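Local coordinates for protein arsenate Reductase (Corynebacterium glutamicum, PDB 3T38) that reduces arsenate to arsenite in a thioredoxin-dependent reaction, using a low-molecular-weight tyrosine phosphatase fold, at residues Val84-Val89 with Tyr156-Gly161; Asp149-Ser154 with Pro167-Lys172; Val89-Arg94 with Phe142-Thr147; Ala100-Tyr105 with Glu203-Ile208. All coordinates share one frame; numbering follows the deposited sequence.

Contact 1 (Val84-Val89 with Tyr156-Gly161); sequences VLFICV and YVITMG
Phe86 and Ile158 share a first torsion (chi1 -58° for Phe86) that sets Phe86 CG and Ile158 CG1 off their backbones in the same direction, anti to the carbonyl carbon and beside the backbone N. The two side chains lie next to each other and point the same way. Phe86 CD2 sits 3.6 Å from Ile158 CB, and Ile158 CD1 meets Val84 CG1 at 3.7 Å. Residue 160, a selenomethionine, adds a Met-aromatic contact on this face: Met160 SE approaches the Phe86 ring obliquely and lies 4.1 Å from Phe86 CD2. On the other face of the sheet, Ile87 CD1 touches Val157 CG1 at 3.8 Å.

The backbones form a parallel ladder, with strand axes 16° apart. Leu85 and Ile87 each use both amide N and carbonyl O. Leu85 N donates to Tyr156 O (2.9 Å) and Leu85 O receives Ile158 N (2.7 Å); Ile87 N then donates to Ile158 O (2.9 Å) and Ile87 O receives Met160 N (2.8 Å). Past the last rung a water accepts from Val89 N.

These strands occupy the middle of the four-stranded parallel sheet: strand 111-116 bonds to the far edge of strand 83-88, and strand 173-176 lies beyond 156-159. The face bearing Phe86 and Ile158 is covered by helices 94-106 and 190-211, with Phe86 against Ala98, Ile201 and Leu204. Leu85 and Ile87 pack on Leu146 on the other face, where Leu85 also meets Val150 and Ile151 of helix 148-153.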
loop_
_atom_site.group_PDB
_atom_site.type_symbol
_atom_site.label_atom_id
_atom_site.label_comp_id
_atom_site.label_asym_id
_atom_site.label_seq_id
_atom_site.Cartn_x
_atom_site.Cartn_y
_atom_site.Cartn_z
ATOM N N VAL A 84 1.008 18.214 8.946
ATOM C CA VAL A 84 2.423 17.918 8.692
ATOM C C VAL A 84 2.629 16.420 8.558
ATOM O O VAL A 84 1.985 15.629 9.280
ATOM C CB VAL A 84 3.244 18.440 9.839
ATOM C CG1 VAL A 84 4.728 18.141 9.659
ATOM C CG2 VAL A 84 2.976 19.957 10.053
ATOM N N LEU A 85 3.505 16.020 7.617
ATOM C CA LEU A 85 3.792 14.657 7.379
ATOM C C LEU A 85 5.317 14.396 7.418
ATOM O O LEU A 85 6.081 15.082 6.727
ATOM C CB LEU A 85 3.226 14.259 6.011
ATOM C CG LEU A 85 3.702 12.854 5.560
ATOM C CD1 LEU A 85 3.051 11.693 6.317
ATOM C CD2 LEU A 85 3.580 12.612 4.098
ATOM N N PHE A 86 5.749 13.385 8.185
ATOM C CA PHE A 86 7.165 12.941 8.184
ATOM C C PHE A 86 7.255 11.571 7.520
ATOM O O PHE A 86 6.373 10.733 7.735
ATOM C CB PHE A 86 7.759 12.878 9.605
ATOM C CG PHE A 86 7.699 14.198 10.325
ATOM C CD1 PHE A 86 6.543 14.561 11.071
ATOM C CD2 PHE A 86 8.746 15.123 10.200
ATOM C CE1 PHE A 86 6.477 15.822 11.734
ATOM C CE2 PHE A 86 8.690 16.395 10.870
ATOM C CZ PHE A 86 7.562 16.746 11.607
ATOM N N ILE A 87 8.326 11.349 6.748
ATOM C CA ILE A 87 8.466 10.149 5.928
ATOM C C ILE A 87 9.912 9.687 6.065
ATOM O O ILE A 87 10.780 10.497 5.836
ATOM C CB ILE A 87 8.191 10.471 4.393
ATOM C CG1 ILE A 87 6.770 11.061 4.198
ATOM C CG2 ILE A 87 8.315 9.181 3.509
ATOM C CD1 ILE A 87 6.482 11.442 2.820
ATOM N N CYS A 88 10.144 8.417 6.444
ATOM C CA CYS A 88 11.520 7.801 6.511
ATOM C C CYS A 88 11.336 6.388 5.983
ATOM O O CYS A 88 10.268 6.086 5.408
ATOM C CB CYS A 88 12.073 7.781 7.948
ATOM S SG CYS A 88 11.126 6.685 9.142
ATOM N N VAL A 89 12.359 5.538 6.072
ATOM C CA VAL A 89 12.247 4.256 5.375
ATOM C C VAL A 89 11.230 3.322 6.055
ATOM O O VAL A 89 10.258 2.958 5.444
ATOM C CB VAL A 89 13.613 3.571 5.109
ATOM C CG1 VAL A 89 13.397 2.180 4.471
ATOM C CG2 VAL A 89 14.517 4.470 4.213
ATOM N N TYR A 156 2.979 20.596 5.049
ATOM C CA TYR A 156 4.434 20.394 5.147
ATOM C C TYR A 156 4.706 18.910 4.953
ATOM O O TYR A 156 4.049 18.083 5.588
ATOM C CB TYR A 156 4.960 20.768 6.545
ATOM C CG TYR A 156 4.898 22.234 6.872
ATOM C CD1 TYR A 156 3.681 22.823 7.223
ATOM C CD2 TYR A 156 6.050 23.052 6.780
ATOM C CE1 TYR A 156 3.578 24.185 7.498
ATOM C CE2 TYR A 156 5.974 24.468 7.075
ATOM C CZ TYR A 156 4.716 25.017 7.419
ATOM O OH TYR A 156 4.571 26.359 7.719
ATOM N N VAL A 157 5.679 18.557 4.112
ATOM C CA VAL A 157 6.022 17.152 3.934
ATOM C C VAL A 157 7.496 17.080 4.171
ATOM O O VAL A 157 8.252 17.728 3.447
ATOM C CB VAL A 157 5.732 16.641 2.471
ATOM C CG1 VAL A 157 6.315 15.236 2.256
ATOM C CG2 VAL A 157 4.219 16.699 2.093
ATOM N N ILE A 158 7.911 16.315 5.182
ATOM C CA ILE A 158 9.331 16.272 5.588
ATOM C C ILE A 158 9.858 14.890 5.373
ATOM O O ILE A 158 9.408 13.946 5.951
ATOM C CB ILE A 158 9.610 16.728 7.071
ATOM C CG1 ILE A 158 9.199 18.187 7.306
ATOM C CG2 ILE A 158 11.072 16.642 7.432
ATOM C CD1 ILE A 158 7.728 18.377 7.544
ATOM N N THR A 159 10.889 14.846 4.586
ATOM C CA THR A 159 11.551 13.674 4.097
ATOM C C THR A 159 12.816 13.371 4.916
ATOM O O THR A 159 13.566 14.276 5.230
ATOM C CB THR A 159 11.874 13.984 2.590
ATOM O OG1 THR A 159 10.908 13.259 1.802
ATOM C CG2 THR A 159 13.260 13.683 2.204
HETATM N N MSE A 160 13.008 12.107 5.296
HETATM C CA MSE A 160 14.110 11.726 6.190
HETATM C C MSE A 160 14.840 10.429 5.712
HETATM O O MSE A 160 14.987 9.445 6.460
HETATM C CB MSE A 160 13.569 11.572 7.623
HETATM C CG MSE A 160 12.487 12.597 7.945
HETATM SE SE MSE A 160 11.870 12.475 9.820
HETATM C CE MSE A 160 13.525 12.906 10.773
ATOM N N GLY A 161 15.268 10.440 4.452
ATOM C CA GLY A 161 16.020 9.344 3.891
ATOM C C GLY A 161 15.196 8.283 3.192
ATOM O O GLY A 161 15.706 7.188 2.955
HETATM O O HOH W 1 14.888 7.034 6.621
#

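Contact 2 (Asp149-Ser154 with Pro167-Lys172); sequences DVIRAS and PMYPGK
Lys172 NZ is gripped by backbone carbonyls near the C-terminal end of helix 148-153: Arg152 O at 2.7 Å, Ser154 O at 2.8 Å and, weakly, Ile151 O. In this phosphatase-type alpha/beta fold the contact joins that helix to the loop leading into edge strand 173-176. The ammonium lies in the plane of the Ser154 carbonyl but well above that of Arg152. A bend at the last torsion (chi4 -63°) turns NZ out of an otherwise extended chain. A positive charge here would suit the negative end of the helix dipole.

Tyr169 carries the second part. Arg152 CG is over one face of its ring, 4.3 Å from the centroid and offset toward the rim, a CH-pi contact. Farther out, Tyr169 CE1 sits over the centre of the Arg152 guanidinium, whose plane is turned 45° from the ring. Asp148 ties the pair together by a salt bridge to Arg152 NE and a hydrogen bond from Tyr169 OH; Phe39 of the second subunit makes a cation-pi contact with Arg152.

Ile151 fills the remaining corner with two branches: CG2 lies in the ring plane at the edge, 3.7 Å from Tyr169 CD2, and CD1 meets Pro167 CD at 3.7 Å.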
loop_
_atom_site.group_PDB
_atom_site.type_symbol
_atom_site.label_atom_id
_atom_site.label_comp_id
_atom_site.label_asym_id
_atom_site.label_seq_id
_atom_site.Cartn_x
_atom_site.Cartn_y
_atom_site.Cartn_z
ATOM N N ASP A 149 -3.313 9.961 -0.054
ATOM C CA ASP A 149 -4.267 10.857 0.613
ATOM C C ASP A 149 -3.537 11.758 1.638
ATOM O O ASP A 149 -3.802 12.948 1.705
ATOM C CB ASP A 149 -5.390 10.093 1.308
ATOM C CG ASP A 149 -4.919 8.792 1.909
ATOM O OD1 ASP A 149 -3.748 8.677 2.435
ATOM O OD2 ASP A 149 -5.676 7.829 1.752
ATOM N N VAL A 150 -2.608 11.198 2.417
ATOM C CA VAL A 150 -1.936 11.992 3.454
ATOM C C VAL A 150 -0.922 12.997 2.931
ATOM O O VAL A 150 -0.665 13.989 3.614
ATOM C CB VAL A 150 -1.359 11.143 4.630
ATOM C CG1 VAL A 150 -2.512 10.239 5.175
ATOM C CG2 VAL A 150 -0.163 10.304 4.184
ATOM N N ILE A 151 -0.394 12.760 1.727
ATOM C CA ILE A 151 0.435 13.720 1.099
ATOM C C ILE A 151 -0.430 14.881 0.668
ATOM O O ILE A 151 -0.110 16.030 0.949
ATOM C CB ILE A 151 1.217 13.141 -0.096
ATOM C CG1 ILE A 151 2.175 11.997 0.345
ATOM C CG2 ILE A 151 2.043 14.264 -0.771
ATOM C CD1 ILE A 151 2.632 11.078 -0.912
ATOM N N ARG A 152 -1.558 14.593 0.034
ATOM C CA ARG A 152 -2.473 15.655 -0.473
ATOM C C ARG A 152 -2.992 16.552 0.650
ATOM O O ARG A 152 -3.219 17.775 0.473
ATOM C CB ARG A 152 -3.637 15.042 -1.199
ATOM C CG ARG A 152 -3.293 14.416 -2.552
ATOM C CD ARG A 152 -4.556 14.002 -3.303
ATOM N NE ARG A 152 -4.312 13.368 -4.599
ATOM C CZ ARG A 152 -4.570 13.953 -5.763
ATOM N NH1 ARG A 152 -5.053 15.203 -5.815
ATOM N NH2 ARG A 152 -4.308 13.312 -6.881
ATOM N N ALA A 153 -3.203 15.941 1.814
ATOM C CA ALA A 153 -3.766 16.722 2.917
ATOM C C ALA A 153 -2.664 17.642 3.477
ATOM O O ALA A 153 -2.986 18.602 4.097
ATOM C CB ALA A 153 -4.288 15.763 4.010
ATOM N N SER A 154 -1.375 17.279 3.339
ATOM C CA SER A 154 -0.331 17.868 4.134
ATOM C C SER A 154 0.023 19.311 3.652
ATOM O O SER A 154 0.017 19.581 2.446
ATOM C CB SER A 154 0.894 16.946 4.114
ATOM O OG SER A 154 0.615 15.745 4.823
ATOM N N PRO A 167 5.314 11.815 -4.301
ATOM C CA PRO A 167 4.997 12.767 -5.384
ATOM C C PRO A 167 5.035 14.218 -4.920
ATOM O O PRO A 167 4.719 14.531 -3.766
ATOM C CB PRO A 167 3.571 12.360 -5.847
ATOM C CG PRO A 167 3.036 11.426 -4.773
ATOM C CD PRO A 167 4.324 10.732 -4.239
HETATM N N MSE A 168 5.418 15.078 -5.835
HETATM C CA MSE A 168 5.657 16.478 -5.570
HETATM C C MSE A 168 4.457 17.394 -5.889
HETATM O O MSE A 168 4.454 18.016 -6.924
HETATM C CB MSE A 168 6.835 16.887 -6.441
HETATM C CG MSE A 168 7.852 17.695 -5.714
HETATM SE SE MSE A 168 8.651 16.759 -4.184
HETATM C CE MSE A 168 10.419 16.403 -5.019
ATOM N N TYR A 169 3.465 17.498 -5.000
ATOM C CA TYR A 169 2.292 18.365 -5.247
ATOM C C TYR A 169 2.571 19.838 -4.965
ATOM O O TYR A 169 3.212 20.162 -3.966
ATOM C CB TYR A 169 1.049 17.923 -4.429
ATOM C CG TYR A 169 0.493 16.562 -4.783
ATOM C CD1 TYR A 169 -0.245 16.375 -5.946
ATOM C CD2 TYR A 169 0.738 15.464 -3.984
ATOM C CE1 TYR A 169 -0.743 15.131 -6.288
ATOM C CE2 TYR A 169 0.233 14.199 -4.310
ATOM C CZ TYR A 169 -0.503 14.040 -5.462
ATOM O OH TYR A 169 -0.994 12.799 -5.804
ATOM N N PRO A 170 2.063 20.740 -5.832
ATOM C CA PRO A 170 2.095 22.194 -5.522
ATOM C C PRO A 170 1.202 22.553 -4.339
ATOM O O PRO A 170 0.251 21.811 -4.038
ATOM C CB PRO A 170 1.559 22.862 -6.797
ATOM C CG PRO A 170 0.865 21.804 -7.520
ATOM C CD PRO A 170 1.501 20.481 -7.171
ATOM N N GLY A 171 1.491 23.685 -3.703
ATOM C CA GLY A 171 0.669 24.213 -2.610
ATOM C C GLY A 171 1.210 23.783 -1.258
ATOM O O GLY A 171 0.502 23.869 -0.251
ATOM N N LYS A 172 2.467 23.317 -1.227
ATOM C CA LYS A 172 3.020 22.648 -0.070
ATOM C C LYS A 172 4.506 22.957 0.168
ATOM O O LYS A 172 5.261 23.134 -0.787
ATOM C CB LYS A 172 2.901 21.123 -0.250
ATOM C CG LYS A 172 1.508 20.583 -0.458
ATOM C CD LYS A 172 1.472 19.043 -0.569
ATOM C CE LYS A 172 0.058 18.630 -1.131
ATOM N NZ LYS A 172 -0.935 19.055 -0.143
#

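Contact 3 (Val89-Arg94 with Phe142-Thr147); sequences VHNAGR and FPKPLT
Phe142 faces Asn91 with its carbonyl: Phe142 O and Asn91 OD1 stand 3.5 Å apart, two acceptors that cannot bond each other. Lys144 NZ reconciles them by donating to both. Pro143 comes next and packs against the backbone of the other loop, its CB 3.4 Å from Asn91 O and 3.6 Å from His90 O, while its CA makes a CA-H...O contact with Asn91 O.

Lys144 supplies the hydrogen bonds across the contact. Its backbone N reaches Asn91 OD1 at 2.9 Å, and its NZ reaches the same OD1, also at 2.9 Å; each donor lies in the amide plane on a lone pair. The side chain curls back to do this: CG stands between the backbone N and the carbonyl carbon (chi1 61°), and bends at chi3 and chi4 bring NZ to 2.9 Å from Phe142 O, with CE over one face of the Phe142 ring, offset toward the rim. Ser114 O takes a further bond from NZ. Beyond Lys144, Leu146 is bonded to Gly116 through the backbone.

Cys88 to Arg94 matches the CX5R signature of this phosphatase family, and 89-94 forms the loop after the cysteine; Asn91 has left-handed backbone angles (phi 50°). With OD1 held by two N-H donors and ND2 bonded to Ser95 and Ser114, the amide's flip state and rotation are fixed; a protonated Lys144 would probably polarise it and strengthen the ND2 bonds.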
loop_
_atom_site.group_PDB
_atom_site.type_symbol
_atom_site.label_atom_id
_atom_site.label_comp_id
_atom_site.label_asym_id
_atom_site.label_seq_id
_atom_site.Cartn_x
_atom_site.Cartn_y
_atom_site.Cartn_z
ATOM N N VAL A 89 12.359 5.538 6.072
ATOM C CA VAL A 89 12.247 4.256 5.375
ATOM C C VAL A 89 11.230 3.322 6.055
ATOM O O VAL A 89 10.258 2.958 5.444
ATOM C CB VAL A 89 13.613 3.571 5.109
ATOM C CG1 VAL A 89 13.397 2.180 4.471
ATOM C CG2 VAL A 89 14.517 4.470 4.213
ATOM N N HIS A 90 11.391 3.058 7.349
ATOM C CA HIS A 90 10.696 1.990 8.050
ATOM C C HIS A 90 9.565 2.472 8.902
ATOM O O HIS A 90 8.856 1.640 9.457
ATOM C CB HIS A 90 11.667 1.286 8.964
ATOM C CG HIS A 90 12.765 0.626 8.222
ATOM N ND1 HIS A 90 14.080 0.965 8.401
ATOM C CD2 HIS A 90 12.739 -0.340 7.266
ATOM C CE1 HIS A 90 14.830 0.203 7.623
ATOM N NE2 HIS A 90 14.035 -0.586 6.914
ATOM N N ASN A 91 9.418 3.787 9.013
ATOM C CA ASN A 91 8.385 4.398 9.819
ATOM C C ASN A 91 8.434 3.753 11.216
ATOM O O ASN A 91 7.399 3.541 11.857
ATOM C CB ASN A 91 6.964 4.308 9.161
ATOM C CG ASN A 91 5.928 5.191 9.875
ATOM O OD1 ASN A 91 4.741 4.836 9.966
ATOM N ND2 ASN A 91 6.367 6.334 10.403
ATOM N N ALA A 92 9.643 3.399 11.656
ATOM C CA ALA A 92 9.842 2.880 12.961
ATOM C C ALA A 92 10.734 3.712 13.858
ATOM O O ALA A 92 10.738 3.499 15.086
ATOM C CB ALA A 92 10.361 1.520 12.873
ATOM N N GLY A 93 11.505 4.638 13.282
ATOM C CA GLY A 93 12.472 5.449 14.042
ATOM C C GLY A 93 12.258 6.914 13.735
ATOM O O GLY A 93 11.260 7.530 14.181
ATOM N N ARG A 94 13.143 7.451 12.886
ATOM C CA ARG A 94 13.127 8.874 12.450
ATOM C C ARG A 94 11.748 9.562 12.333
ATOM O O ARG A 94 11.509 10.611 12.951
ATOM C CB ARG A 94 13.825 9.011 11.088
ATOM C CG ARG A 94 15.339 8.803 11.144
ATOM C CD ARG A 94 15.953 8.676 9.739
ATOM N NE ARG A 94 17.411 8.657 9.743
ATOM C CZ ARG A 94 18.171 7.613 10.101
ATOM N NH1 ARG A 94 17.622 6.467 10.520
ATOM N NH2 ARG A 94 19.504 7.714 10.048
ATOM N N PHE A 142 2.286 3.270 15.071
ATOM C CA PHE A 142 2.576 1.973 14.415
ATOM C C PHE A 142 3.161 2.300 13.057
ATOM O O PHE A 142 2.869 3.372 12.517
ATOM C CB PHE A 142 1.302 1.099 14.263
ATOM C CG PHE A 142 0.182 1.782 13.530
ATOM C CD1 PHE A 142 -0.686 2.636 14.195
ATOM C CD2 PHE A 142 -0.002 1.580 12.168
ATOM C CE1 PHE A 142 -1.721 3.316 13.503
ATOM C CE2 PHE A 142 -1.041 2.207 11.474
ATOM C CZ PHE A 142 -1.902 3.099 12.121
ATOM N N PRO A 143 4.010 1.413 12.506
ATOM C CA PRO A 143 4.557 1.752 11.164
ATOM C C PRO A 143 3.513 1.534 10.114
ATOM O O PRO A 143 2.709 0.610 10.244
ATOM C CB PRO A 143 5.682 0.727 10.967
ATOM C CG PRO A 143 5.920 0.132 12.391
ATOM C CD PRO A 143 4.568 0.169 13.035
ATOM N N LYS A 144 3.511 2.349 9.068
ATOM C CA LYS A 144 2.427 2.250 8.052
ATOM C C LYS A 144 3.019 2.741 6.756
ATOM O O LYS A 144 3.880 3.620 6.792
ATOM C CB LYS A 144 1.230 3.093 8.448
ATOM C CG LYS A 144 1.472 4.646 8.597
ATOM C CD LYS A 144 0.396 5.335 9.538
ATOM C CE LYS A 144 0.825 5.283 11.057
ATOM N NZ LYS A 144 2.237 5.840 11.156
ATOM N N PRO A 145 2.527 2.234 5.611
ATOM C CA PRO A 145 3.105 2.772 4.373
ATOM C C PRO A 145 2.615 4.152 4.014
ATOM O O PRO A 145 1.442 4.521 4.263
ATOM C CB PRO A 145 2.598 1.811 3.290
ATOM C CG PRO A 145 1.178 1.359 3.786
ATOM C CD PRO A 145 1.297 1.427 5.377
ATOM N N LEU A 146 3.485 4.887 3.326
ATOM C CA LEU A 146 3.083 6.116 2.654
ATOM C C LEU A 146 1.884 5.929 1.729
ATOM O O LEU A 146 1.845 5.010 0.931
ATOM C CB LEU A 146 4.256 6.637 1.829
ATOM C CG LEU A 146 4.071 8.030 1.254
ATOM C CD1 LEU A 146 3.764 9.093 2.420
ATOM C CD2 LEU A 146 5.402 8.269 0.464
ATOM N N THR A 147 0.929 6.817 1.812
ATOM C CA THR A 147 -0.244 6.752 0.918
ATOM C C THR A 147 -0.481 8.182 0.398
ATOM O O THR A 147 0.007 9.153 0.951
ATOM C CB THR A 147 -1.494 6.260 1.644
ATOM O OG1 THR A 147 -1.742 7.109 2.771
ATOM C CG2 THR A 147 -1.381 4.736 2.112
#

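Contact 4 (Ala100-Tyr105 with Glu203-Ile208); sequences ALLSHY and ELWKSI
Leu102 and Tyr105 from helix 94-106 meet Leu204, Trp205 and Ile208 from helix 190-211. Three of the contacts are aliphatic and depend on the two methyls of Leu102. CD1 presses on Trp205 CB at 3.9 Å, whereas CD2 reaches Leu204 CD2 at 4.1 Å and Ile208 CD1 at 4.3 Å. The Leu102 side chain crosses those of Leu204 and Trp205 at about a right angle.

The aromatic contact involves one ring rather than a stacked pair. The first torsion of Trp205 (chi1 173°) sets CG anti to the backbone N, and from there the indole CD1 lies 3.5 Å from Tyr105 CB. The backbone C of Tyr105 sits 3.9 Å above the indole plane, toward the rim, so the Trp205 ring meets the base of the tyrosine while the phenol leads away. The polar interaction of Tyr105 is made elsewhere on the partner helix, where its OH bonds Asp198 OD1.

The helix segments cross at -47°, their axes 10.4 Å apart at closest approach. Both helices rest on the same face of the sheet: Leu102 and Leu204 pack on Phe86, Leu102 and Ile208 on Val84, and Leu102 also reaches Val112 of edge strand 111-116.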
loop_
_atom_site.group_PDB
_atom_site.type_symbol
_atom_site.label_atom_id
_atom_site.label_comp_id
_atom_site.label_asym_id
_atom_site.label_seq_id
_atom_site.Cartn_x
_atom_site.Cartn_y
_atom_site.Cartn_z
ATOM N N ALA A 100 6.189 12.479 16.910
ATOM C CA ALA A 100 5.786 12.531 18.315
ATOM C C ALA A 100 6.317 13.788 19.001
ATOM O O ALA A 100 5.659 14.328 19.881
ATOM C CB ALA A 100 6.190 11.218 19.095
ATOM N N LEU A 101 7.477 14.278 18.565
ATOM C CA LEU A 101 8.067 15.482 19.163
ATOM C C LEU A 101 7.178 16.661 18.721
ATOM O O LEU A 101 6.736 17.480 19.536
ATOM C CB LEU A 101 9.571 15.610 18.800
ATOM C CG LEU A 101 10.581 14.656 19.522
ATOM C CD1 LEU A 101 12.078 14.693 19.041
ATOM C CD2 LEU A 101 10.622 14.971 21.026
ATOM N N LEU A 102 6.818 16.717 17.452
ATOM C CA LEU A 102 5.970 17.859 17.034
ATOM C C LEU A 102 4.604 17.856 17.720
ATOM O O LEU A 102 4.141 18.897 18.168
ATOM C CB LEU A 102 5.880 17.979 15.474
ATOM C CG LEU A 102 5.042 19.111 14.868
ATOM C CD1 LEU A 102 5.491 20.480 15.368
ATOM C CD2 LEU A 102 5.077 19.085 13.333
ATOM N N SER A 103 3.961 16.707 17.848
ATOM C CA SER A 103 2.676 16.667 18.572
ATOM C C SER A 103 2.827 17.107 20.000
ATOM O O SER A 103 1.951 17.768 20.545
ATOM C CB SER A 103 1.996 15.271 18.504
ATOM O OG SER A 103 1.901 14.857 17.128
ATOM N N HIS A 104 3.956 16.731 20.596
ATOM C CA HIS A 104 4.271 17.028 21.982
ATOM C C HIS A 104 4.446 18.561 22.212
ATOM O O HIS A 104 3.911 19.090 23.200
ATOM C CB HIS A 104 5.510 16.229 22.377
ATOM C CG HIS A 104 6.192 16.694 23.620
ATOM N ND1 HIS A 104 5.823 16.267 24.880
ATOM C CD2 HIS A 104 7.286 17.481 23.794
ATOM C CE1 HIS A 104 6.623 16.815 25.782
ATOM N NE2 HIS A 104 7.530 17.545 25.148
ATOM N N TYR A 105 5.146 19.273 21.313
ATOM C CA TYR A 105 5.224 20.762 21.419
ATOM C C TYR A 105 3.928 21.400 21.020
ATOM O O TYR A 105 3.505 22.292 21.638
ATOM C CB TYR A 105 6.402 21.348 20.596
ATOM C CG TYR A 105 7.759 20.768 21.027
ATOM C CD1 TYR A 105 8.154 20.843 22.324
ATOM C CD2 TYR A 105 8.599 20.142 20.141
ATOM C CE1 TYR A 105 9.347 20.314 22.753
ATOM C CE2 TYR A 105 9.815 19.548 20.566
ATOM C CZ TYR A 105 10.181 19.658 21.875
ATOM O OH TYR A 105 11.387 19.140 22.394
ATOM N N GLU A 203 12.750 24.173 15.669
ATOM C CA GLU A 203 12.798 25.253 14.681
ATOM C C GLU A 203 11.605 25.172 13.759
ATOM O O GLU A 203 11.049 26.188 13.400
ATOM C CB GLU A 203 14.081 25.236 13.856
ATOM C CG GLU A 203 15.334 25.489 14.677
ATOM C CD GLU A 203 15.223 26.726 15.619
ATOM O OE1 GLU A 203 14.862 27.848 15.133
ATOM O OE2 GLU A 203 15.512 26.561 16.848
ATOM N N LEU A 204 11.206 23.953 13.403
ATOM C CA LEU A 204 10.098 23.781 12.525
ATOM C C LEU A 204 8.831 24.317 13.206
ATOM O O LEU A 204 8.116 25.076 12.579
ATOM C CB LEU A 204 9.916 22.322 12.104
ATOM C CG LEU A 204 8.581 22.020 11.408
ATOM C CD1 LEU A 204 8.497 22.701 10.017
ATOM C CD2 LEU A 204 8.342 20.531 11.259
ATOM N N TRP A 205 8.603 23.954 14.477
ATOM C CA TRP A 205 7.453 24.434 15.256
ATOM C C TRP A 205 7.452 25.968 15.455
ATOM O O TRP A 205 6.430 26.647 15.239
ATOM C CB TRP A 205 7.386 23.673 16.590
ATOM C CG TRP A 205 6.347 24.148 17.608
ATOM C CD1 TRP A 205 6.554 24.405 18.944
ATOM C CD2 TRP A 205 4.971 24.439 17.351
ATOM N NE1 TRP A 205 5.381 24.807 19.523
ATOM C CE2 TRP A 205 4.395 24.839 18.568
ATOM C CE3 TRP A 205 4.169 24.411 16.192
ATOM C CZ2 TRP A 205 3.038 25.207 18.674
ATOM C CZ3 TRP A 205 2.819 24.758 16.292
ATOM C CH2 TRP A 205 2.266 25.152 17.530
ATOM N N LYS A 206 8.604 26.527 15.808
ATOM C CA LYS A 206 8.718 27.983 15.830
ATOM C C LYS A 206 8.322 28.534 14.478
ATOM O O LYS A 206 7.508 29.452 14.391
ATOM C CB LYS A 206 10.117 28.449 16.270
ATOM C CG LYS A 206 10.444 28.194 17.792
ATOM C CD LYS A 206 11.994 28.219 18.109
ATOM C CE LYS A 206 12.314 28.174 19.601
ATOM N NZ LYS A 206 12.578 29.575 20.177
ATOM N N SER A 207 8.839 27.937 13.410
ATOM C CA SER A 207 8.549 28.475 12.080
ATOM C C SER A 207 7.063 28.361 11.668
ATOM O O SER A 207 6.489 29.316 11.133
ATOM C CB SER A 207 9.504 27.898 11.044
ATOM O OG SER A 207 8.951 28.008 9.770
ATOM N N ILE A 208 6.452 27.209 11.940
ATOM C CA ILE A 208 5.057 27.016 11.718
ATOM C C ILE A 208 4.193 28.030 12.453
ATOM O O ILE A 208 3.326 28.622 11.838
ATOM C CB ILE A 208 4.611 25.561 12.124
ATOM C CG1 ILE A 208 5.304 24.512 11.245
ATOM C CG2 ILE A 208 3.065 25.446 12.152
ATOM C CD1 ILE A 208 4.933 23.056 11.611
#

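How the contacts relate
From the N terminus, strand 83-88 opens contact 1, which closes on strand 156-159 and makes two central strands neighbours. Nested inside that loop, contact 3 starts at the shared Val89 and joins the loop after the first strand to the chain leading into helix 148-153. Contact 4 starts at 100-105 and closes last, at 203-208; it crosses contacts 1 and 3 and pairs the two helices on one sheet face. Contact 2, on the other face, follows contact 3 in series, crosses contact 1 and is nested within contact 4. Contacts 2, 3 and 4 each touch contact 1, and contacts 2 and 3 meet through Ile151 and Leu146.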